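Local coordinates for thiamine-biosynthesis protein ThiS (Geobacter metallireducens GS-15, PDB 3CWI), which probably acts as a ubiquitin-like sulfur carrier in the synthesis of the thiazole ring of thiamine, at residues L18-L23 with T52-G57; L27-A32 with F62-G67; V37-E42 with D56-E61. All coordinates share one frame; numbering follows the deposited sequence.

Contact 1 of 3, residues L18-L23 with T52-G57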
# COMPACT_ATOMS: atom_id res chain seq x y z
N LEU A 18 3.17 -5.40 -7.97
CA LEU A 18 3.85 -4.13 -7.75
C LEU A 18 4.44 -4.11 -6.36
O LEU A 18 3.89 -4.73 -5.45
CB LEU A 18 2.87 -2.96 -7.88
CG LEU A 18 2.51 -2.50 -9.28
CD1 LEU A 18 1.36 -1.52 -9.21
CD2 LEU A 18 3.73 -1.86 -9.94
N ASN A 19 5.56 -3.41 -6.19
CA ASN A 19 6.15 -3.32 -4.87
C ASN A 19 5.45 -2.13 -4.22
O ASN A 19 4.81 -1.33 -4.91
CB ASN A 19 7.67 -3.13 -4.93
CG ASN A 19 8.08 -1.90 -5.72
OD1 ASN A 19 7.75 -0.77 -5.36
ND2 ASN A 19 8.82 -2.12 -6.80
N VAL A 20 5.56 -2.02 -2.91
CA VAL A 20 4.90 -0.94 -2.20
C VAL A 20 5.31 0.45 -2.65
O VAL A 20 4.47 1.34 -2.76
CB VAL A 20 5.13 -1.08 -0.69
CG1 VAL A 20 4.51 0.10 0.05
CG2 VAL A 20 4.52 -2.38 -0.21
N THR A 21 6.60 0.63 -2.92
CA THR A 21 7.09 1.91 -3.38
C THR A 21 6.38 2.35 -4.65
O THR A 21 5.93 3.50 -4.77
CB THR A 21 8.59 1.85 -3.65
OG1 THR A 21 9.26 1.45 -2.45
CG2 THR A 21 9.10 3.22 -4.08
N GLU A 22 6.24 1.43 -5.60
CA GLU A 22 5.57 1.77 -6.85
C GLU A 22 4.09 2.06 -6.60
O GLU A 22 3.51 2.95 -7.23
CB GLU A 22 5.70 0.62 -7.86
CG GLU A 22 7.14 0.31 -8.25
CD GLU A 22 7.23 -0.96 -9.07
OE1 GLU A 22 6.66 -1.99 -8.64
OE2 GLU A 22 7.87 -0.94 -10.15
N LEU A 23 3.48 1.31 -5.68
CA LEU A 23 2.06 1.48 -5.35
C LEU A 23 1.76 2.87 -4.79
O LEU A 23 0.81 3.53 -5.21
CB LEU A 23 1.63 0.43 -4.32
CG LEU A 23 0.23 -0.16 -4.40
CD1 LEU A 23 -0.10 -0.80 -3.06
CD2 LEU A 23 -0.80 0.90 -4.74
N THR A 52 8.75 -5.53 -0.68
CA THR A 52 7.42 -6.03 -0.41
C THR A 52 6.55 -5.91 -1.65
O THR A 52 6.44 -4.83 -2.25
CB THR A 52 6.79 -5.27 0.77
OG1 THR A 52 7.67 -5.32 1.89
CG2 THR A 52 5.45 -5.88 1.16
N THR A 53 5.92 -7.01 -2.04
CA THR A 53 5.10 -7.01 -3.24
C THR A 53 3.62 -7.25 -2.99
O THR A 53 3.23 -8.07 -2.16
CB THR A 53 5.62 -8.06 -4.23
OG1 THR A 53 7.05 -8.00 -4.28
CG2 THR A 53 5.06 -7.80 -5.61
N VAL A 54 2.80 -6.52 -3.74
CA VAL A 54 1.35 -6.64 -3.66
C VAL A 54 0.89 -7.38 -4.90
O VAL A 54 1.22 -6.99 -6.02
CB VAL A 54 0.69 -5.25 -3.61
CG1 VAL A 54 -0.82 -5.40 -3.44
CG2 VAL A 54 1.28 -4.43 -2.47
N LYS A 55 0.13 -8.46 -4.71
CA LYS A 55 -0.34 -9.25 -5.84
C LYS A 55 -1.87 -9.28 -5.91
O LYS A 55 -2.55 -8.76 -5.03
CB LYS A 55 0.21 -10.67 -5.74
CG LYS A 55 1.73 -10.72 -5.62
CD LYS A 55 2.24 -12.15 -5.46
CE LYS A 55 3.76 -12.18 -5.31
NZ LYS A 55 4.27 -13.57 -5.18
N ASP A 56 -2.40 -9.89 -6.96
CA ASP A 56 -3.85 -9.99 -7.13
C ASP A 56 -4.48 -10.57 -5.86
O ASP A 56 -4.01 -11.57 -5.32
CB ASP A 56 -4.18 -10.90 -8.32
CG ASP A 56 -5.68 -11.04 -8.55
OD1 ASP A 56 -6.29 -10.13 -9.14
OD2 ASP A 56 -6.25 -12.07 -8.11
N GLY A 57 -5.53 -9.93 -5.38
CA GLY A 57 -6.21 -10.41 -4.19
C GLY A 57 -5.70 -9.89 -2.86
O GLY A 57 -6.34 -10.13 -1.84

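Contact 2 of 3, residues L27-A32 with F62-G67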
# COMPACT_ATOMS: atom_id res chain seq x y z
N LEU A 27 -0.58 5.44 -6.91
CA LEU A 27 -1.81 5.93 -6.30
C LEU A 27 -1.62 7.34 -5.76
O LEU A 27 -2.56 7.94 -5.22
CB LEU A 27 -2.25 5.01 -5.15
CG LEU A 27 -2.79 3.63 -5.49
CD1 LEU A 27 -3.30 2.94 -4.23
CD2 LEU A 27 -3.91 3.76 -6.51
N LYS A 28 -0.41 7.86 -5.92
CA LYS A 28 -0.05 9.19 -5.43
C LYS A 28 -0.66 9.45 -4.06
O LYS A 28 -1.42 10.40 -3.87
CB LYS A 28 -0.48 10.27 -6.43
CG LYS A 28 -1.92 10.18 -6.92
CD LYS A 28 -2.25 11.25 -7.95
CE LYS A 28 -1.32 11.20 -9.17
NZ LYS A 28 0.07 11.66 -8.84
N VAL A 29 -0.33 8.57 -3.12
CA VAL A 29 -0.83 8.69 -1.76
C VAL A 29 -0.31 9.96 -1.11
O VAL A 29 0.89 10.20 -1.07
CB VAL A 29 -0.40 7.48 -0.91
CG1 VAL A 29 -0.98 7.59 0.48
CG2 VAL A 29 -0.84 6.19 -1.58
N ALA A 30 -1.23 10.78 -0.59
CA ALA A 30 -0.86 12.04 0.05
C ALA A 30 0.05 11.84 1.25
O ALA A 30 -0.11 10.91 2.03
CB ALA A 30 -2.12 12.78 0.47
N GLN A 31 1.02 12.75 1.39
CA GLN A 31 1.95 12.68 2.51
C GLN A 31 2.49 11.26 2.68
O GLN A 31 2.52 10.72 3.79
CB GLN A 31 1.24 13.13 3.79
CG GLN A 31 0.80 14.59 3.73
CD GLN A 31 -0.04 15.01 4.92
OE1 GLN A 31 -0.31 16.20 5.10
NE2 GLN A 31 -0.47 14.05 5.73
N ALA A 32 2.90 10.67 1.56
CA ALA A 32 3.44 9.32 1.57
C ALA A 32 4.66 9.20 2.47
O ALA A 32 5.00 8.11 2.92
CB ALA A 32 3.80 8.90 0.15
N PHE A 62 -4.01 2.29 3.90
CA PHE A 62 -3.18 3.46 4.11
C PHE A 62 -3.72 4.20 5.32
O PHE A 62 -4.87 4.65 5.33
CB PHE A 62 -3.22 4.36 2.87
CG PHE A 62 -2.69 3.68 1.63
CD1 PHE A 62 -1.40 3.19 1.59
CD2 PHE A 62 -3.50 3.51 0.52
CE1 PHE A 62 -0.92 2.53 0.47
CE2 PHE A 62 -3.03 2.85 -0.62
CZ PHE A 62 -1.74 2.36 -0.64
N LEU A 63 -2.90 4.29 6.36
CA LEU A 63 -3.31 4.94 7.60
C LEU A 63 -2.34 6.07 7.99
O LEU A 63 -1.15 6.02 7.67
CB LEU A 63 -3.37 3.92 8.74
CG LEU A 63 -3.97 2.53 8.46
CD1 LEU A 63 -3.90 1.69 9.72
CD2 LEU A 63 -5.41 2.66 7.98
N TYR A 64 -2.87 7.08 8.68
CA TYR A 64 -2.05 8.21 9.11
C TYR A 64 -2.21 8.42 10.61
O TYR A 64 -3.31 8.68 11.09
CB TYR A 64 -2.47 9.50 8.39
CG TYR A 64 -2.38 9.44 6.89
CD1 TYR A 64 -3.43 8.94 6.13
CD2 TYR A 64 -1.25 9.91 6.22
CE1 TYR A 64 -3.36 8.90 4.73
CE2 TYR A 64 -1.17 9.88 4.84
CZ TYR A 64 -2.23 9.38 4.10
OH TYR A 64 -2.14 9.35 2.73
N PHE A 65 -1.11 8.31 11.34
CA PHE A 65 -1.15 8.50 12.78
C PHE A 65 -0.58 9.85 13.18
O PHE A 65 0.51 10.23 12.76
CB PHE A 65 -0.38 7.38 13.48
CG PHE A 65 -0.97 6.02 13.26
CD1 PHE A 65 -0.91 5.40 12.02
CD2 PHE A 65 -1.61 5.36 14.31
CE1 PHE A 65 -1.47 4.15 11.81
CE2 PHE A 65 -2.18 4.10 14.12
CZ PHE A 65 -2.11 3.49 12.86
N MSE A 66 -1.33 10.58 14.01
CA MSE A 66 -0.92 11.89 14.51
C MSE A 66 -1.33 11.98 15.97
O MSE A 66 -2.42 11.53 16.34
CB MSE A 66 -1.61 13.00 13.71
CG MSE A 66 -1.35 12.95 12.22
SE MSE A 66 -2.94 13.44 11.23
CE MSE A 66 -3.95 11.82 11.56
N GLY A 67 -0.46 12.54 16.81
CA GLY A 67 -0.77 12.65 18.23
C GLY A 67 0.47 12.77 19.09
O GLY A 67 1.58 12.54 18.62

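Contact 3 of 3, residues V37-E42 with D56-E61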
# COMPACT_ATOMS: atom_id res chain seq x y z
N VAL A 37 1.60 1.90 6.05
CA VAL A 37 0.99 0.95 5.13
C VAL A 37 0.79 -0.43 5.73
O VAL A 37 1.70 -1.00 6.32
CB VAL A 37 1.85 0.79 3.85
CG1 VAL A 37 1.17 -0.18 2.89
CG2 VAL A 37 2.05 2.15 3.18
N GLU A 38 -0.42 -0.96 5.58
CA GLU A 38 -0.74 -2.29 6.06
C GLU A 38 -1.03 -3.18 4.86
O GLU A 38 -1.75 -2.78 3.95
CB GLU A 38 -1.96 -2.27 6.99
CG GLU A 38 -1.63 -2.01 8.46
CD GLU A 38 -2.81 -2.23 9.38
OE1 GLU A 38 -3.39 -3.34 9.37
OE2 GLU A 38 -3.16 -1.29 10.13
N LEU A 39 -0.45 -4.37 4.87
CA LEU A 39 -0.64 -5.34 3.79
C LEU A 39 -1.15 -6.62 4.43
O LEU A 39 -0.47 -7.23 5.26
CB LEU A 39 0.68 -5.59 3.06
CG LEU A 39 0.66 -6.68 1.98
CD1 LEU A 39 -0.44 -6.37 0.95
CD2 LEU A 39 2.02 -6.75 1.31
N ASN A 40 -2.35 -7.02 4.03
CA ASN A 40 -2.99 -8.22 4.56
C ASN A 40 -3.02 -8.25 6.09
O ASN A 40 -2.75 -9.28 6.72
CB ASN A 40 -2.31 -9.48 3.99
CG ASN A 40 -2.47 -9.60 2.48
OD1 ASN A 40 -3.45 -9.09 1.91
ND2 ASN A 40 -1.54 -10.28 1.82
N GLY A 41 -3.34 -7.10 6.68
CA GLY A 41 -3.45 -6.98 8.12
C GLY A 41 -2.18 -6.83 8.92
O GLY A 41 -2.19 -6.94 10.15
N GLU A 42 -1.07 -6.59 8.23
CA GLU A 42 0.20 -6.44 8.92
C GLU A 42 0.84 -5.11 8.56
O GLU A 42 0.92 -4.74 7.39
CB GLU A 42 1.12 -7.58 8.53
CG GLU A 42 2.53 -7.42 9.00
CD GLU A 42 3.36 -8.64 8.67
OE1 GLU A 42 3.20 -9.17 7.54
OE2 GLU A 42 4.17 -9.06 9.52
N ASP A 56 -2.40 -9.89 -6.96
CA ASP A 56 -3.85 -9.99 -7.13
C ASP A 56 -4.48 -10.57 -5.86
O ASP A 56 -4.01 -11.57 -5.32
CB ASP A 56 -4.18 -10.90 -8.32
CG ASP A 56 -5.68 -11.04 -8.55
OD1 ASP A 56 -6.29 -10.13 -9.14
OD2 ASP A 56 -6.25 -12.07 -8.11
N GLY A 57 -5.53 -9.93 -5.38
CA GLY A 57 -6.21 -10.41 -4.19
C GLY A 57 -5.70 -9.89 -2.86
O GLY A 57 -6.34 -10.13 -1.84
N ASP A 58 -4.58 -9.18 -2.84
CA ASP A 58 -4.04 -8.65 -1.58
C ASP A 58 -4.86 -7.45 -1.09
O ASP A 58 -5.53 -6.79 -1.87
CB ASP A 58 -2.57 -8.24 -1.75
CG ASP A 58 -1.62 -9.43 -1.76
OD1 ASP A 58 -2.03 -10.53 -1.34
OD2 ASP A 58 -0.44 -9.25 -2.17
N ALA A 59 -4.79 -7.19 0.22
CA ALA A 59 -5.52 -6.07 0.82
C ALA A 59 -4.54 -5.07 1.41
O ALA A 59 -3.78 -5.39 2.32
CB ALA A 59 -6.44 -6.58 1.92
N VAL A 60 -4.55 -3.85 0.88
CA VAL A 60 -3.66 -2.83 1.37
C VAL A 60 -4.44 -1.71 2.04
O VAL A 60 -5.54 -1.36 1.62
CB VAL A 60 -2.79 -2.26 0.23
CG1 VAL A 60 -1.98 -3.38 -0.40
CG2 VAL A 60 -3.67 -1.60 -0.83
N GLU A 61 -3.86 -1.16 3.11
CA GLU A 61 -4.51 -0.07 3.84
C GLU A 61 -3.53 1.07 4.06
O GLU A 61 -2.36 0.84 4.37
CB GLU A 61 -5.00 -0.58 5.19
CG GLU A 61 -5.97 -1.74 5.12
CD GLU A 61 -6.19 -2.36 6.48
OE1 GLU A 61 -5.27 -3.05 6.98
OE2 GLU A 61 -7.27 -2.16 7.06
O HOH W 1 -4.22 -4.88 5.23

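Contact 1 of 3, residues L18-L23 with T52-G57
Leu18 O is gripped by one conventional hydrogen bond and one CA-H...O contact. The bond is short and almost straight: Val54 N reaches Leu18 O at 2.7 Å with an N-H...O angle of 178°, nearly along the C=O axis. The C-H of Thr53 CA adds a weaker approach, and Thr53 CG2, anti to its own backbone N, lies 3.3 Å from Leu18 O. The return bond from Leu18 N to Val54 O is longer, 3.2 Å, and completes a hydrogen-bonded antiparallel pair; Asn19 and Thr53 form the non-hydrogen-bonded pair beside it. One residue on, the chain turns into a helix, yet Val20 N still finds Thr52 O at 3.0 Å. The turn is fixed by a capping box. Asn19 holds CG in the crowded position between backbone N and carbonyl carbon (chi1 57°), so that Asn19 OD1 accepts from Glu22 N at 2.7 Å, while Glu22 OE1 takes Asn19 N on its anti lone pair at 3.0 Å. The side chains of Leu23 and Val54 cross at about a right angle, with Leu23 CD1 3.9 Å from Val54 CG2. Val20 CG2 lies alongside the CB and CG2 of Thr52, whose OG1 is bonded to Ala48 O. The contact thus joins the two-stranded sheet of 17-19 and 53-55 to the start of helix 20-26, whose first residue, Val20, also packs against Leu44 and Phe49.

Contact 2 of 3, residues L27-A32 with F62-G67
Neither backbone runs along the other: the nearest CA pairs, Val29 with Phe62 at 8.2 Å and Gln31 with Tyr64 at 8.9 Å, are too far apart for strand pairing, so side chains span the gap. Segment 27-32 is irregular; it starts where helix 20-26 closes in a Schellman motif, with Lys28 at positive phi (40°), and then runs on as loop. Segment 62-67 carries the end of strand 59-63 and continues as extended chain. Phe62 and Tyr64, two residues apart along it, both direct their CB toward the loop. Such a meeting of the post-helix loop with the last strand fits the beta-grasp fold of the ubiquitin clan, in which this strand runs into the C-terminal tail, the part that carries sulfur in ThiS relatives. Val29 is shared by the two rings. Its CG2 sits over the centre of one Phe62 face, 4.0 Å from the ring centroid and only 10° off the normal, a CH-pi contact. Its other branch, CG1, anti to the backbone N, turns to Tyr64 and comes within 3.1 Å of Tyr64 OH. Leu27 CD1 meets the same phenylalanine differently, at the ring edge, 3.6 Å from Phe62 CE2. The tyrosine is anchored at its tip: Tyr64 OH donates to Ala30 O at 2.7 Å, in the carbonyl plane and on a lone pair (C=O...O angle 136°). Ala30 O and Gln31 O both lie near the ring plane at its edge, and Gln31 CB stands 4.2 Å from Tyr64 CE2.

Contact 3 of 3, residues V37-E42 with D56-E61
The Glu61 side chain leaves the sheet beside that of Glu38, its CB 3.9 Å from Glu38 CB. With CG anti to the carbonyl carbon (chi1 -58°) and the chain extended beyond it, the carboxylate is carried back toward segment 37-42. CD stays about as far from Glu38 OE1 as the two CB atoms are from each other, but OE1 closes in: Glu61 OE1 lies 3.1 Å from Glu38 OE1, with the carboxylate planes 74° apart. These two acceptors are not hydrogen-bonded, and such proximity would probably raise the pKa of one acid. Glu61 OE1 has a donor in water 1 at 2.7 Å, which also donates to Ala59 O and accepts from Gly41 N, tying the turn to the strand. An alanine in place of Glu38 keeps CB but removes CG, CD and the carboxylate, and would probably lose the packing of this side chain along Glu61 and against Leu63, while the backbone pairing needs none of those atoms. Between the backbones, Glu38 and Glu61 form a hydrogen-bonded antiparallel pair, Glu61 N reaching Glu38 O at 2.8 Å. Asn40 N gives a nearly straight bond of 2.8 Å to Ala59 O. The reply comes from a side chain: Ala59 N donates to Asn40 OD1 at 2.9 Å and 169°, so the amide stands in for a backbone carbonyl where the type I' turn Leu39-Glu42 bends the chain away. Asn40 ND2 adds a weak bond to Asp58 OD1; Asp58 OD2 accepts from Lys55 N. On the other face, Leu39 CD1 and Val60 CG1 lie side by side at 3.6 Å. Strand 59-63 thus sits between strand 36-39, antiparallel to it, and strand 2-5, to which Asp58 and Val60 are bonded through Thr4.

Contacts 1 and 3 are close neighbours, their centres about 9 Å apart, and they share Asp56 and Gly57, the turn leading from strand 53-55 to strand 59-63. Their side chains meet directly: Thr52 CG2 comes within 3.5 Å of Leu39 CD2, and Val54 CG1 within 3.8 Å of Val60 CG1, so the small sheet packs on the large one. Contact 2 uses the continuation of strand 59-63, with its centre about 15 Å from that of contact 3; Phe62 CD1 touches Val37 CG2 at 3.9 Å. Contacts 1 and 2, about 17 Å between centres, lie on opposite sides of the chain's centre, linked in sequence through helix 20-26.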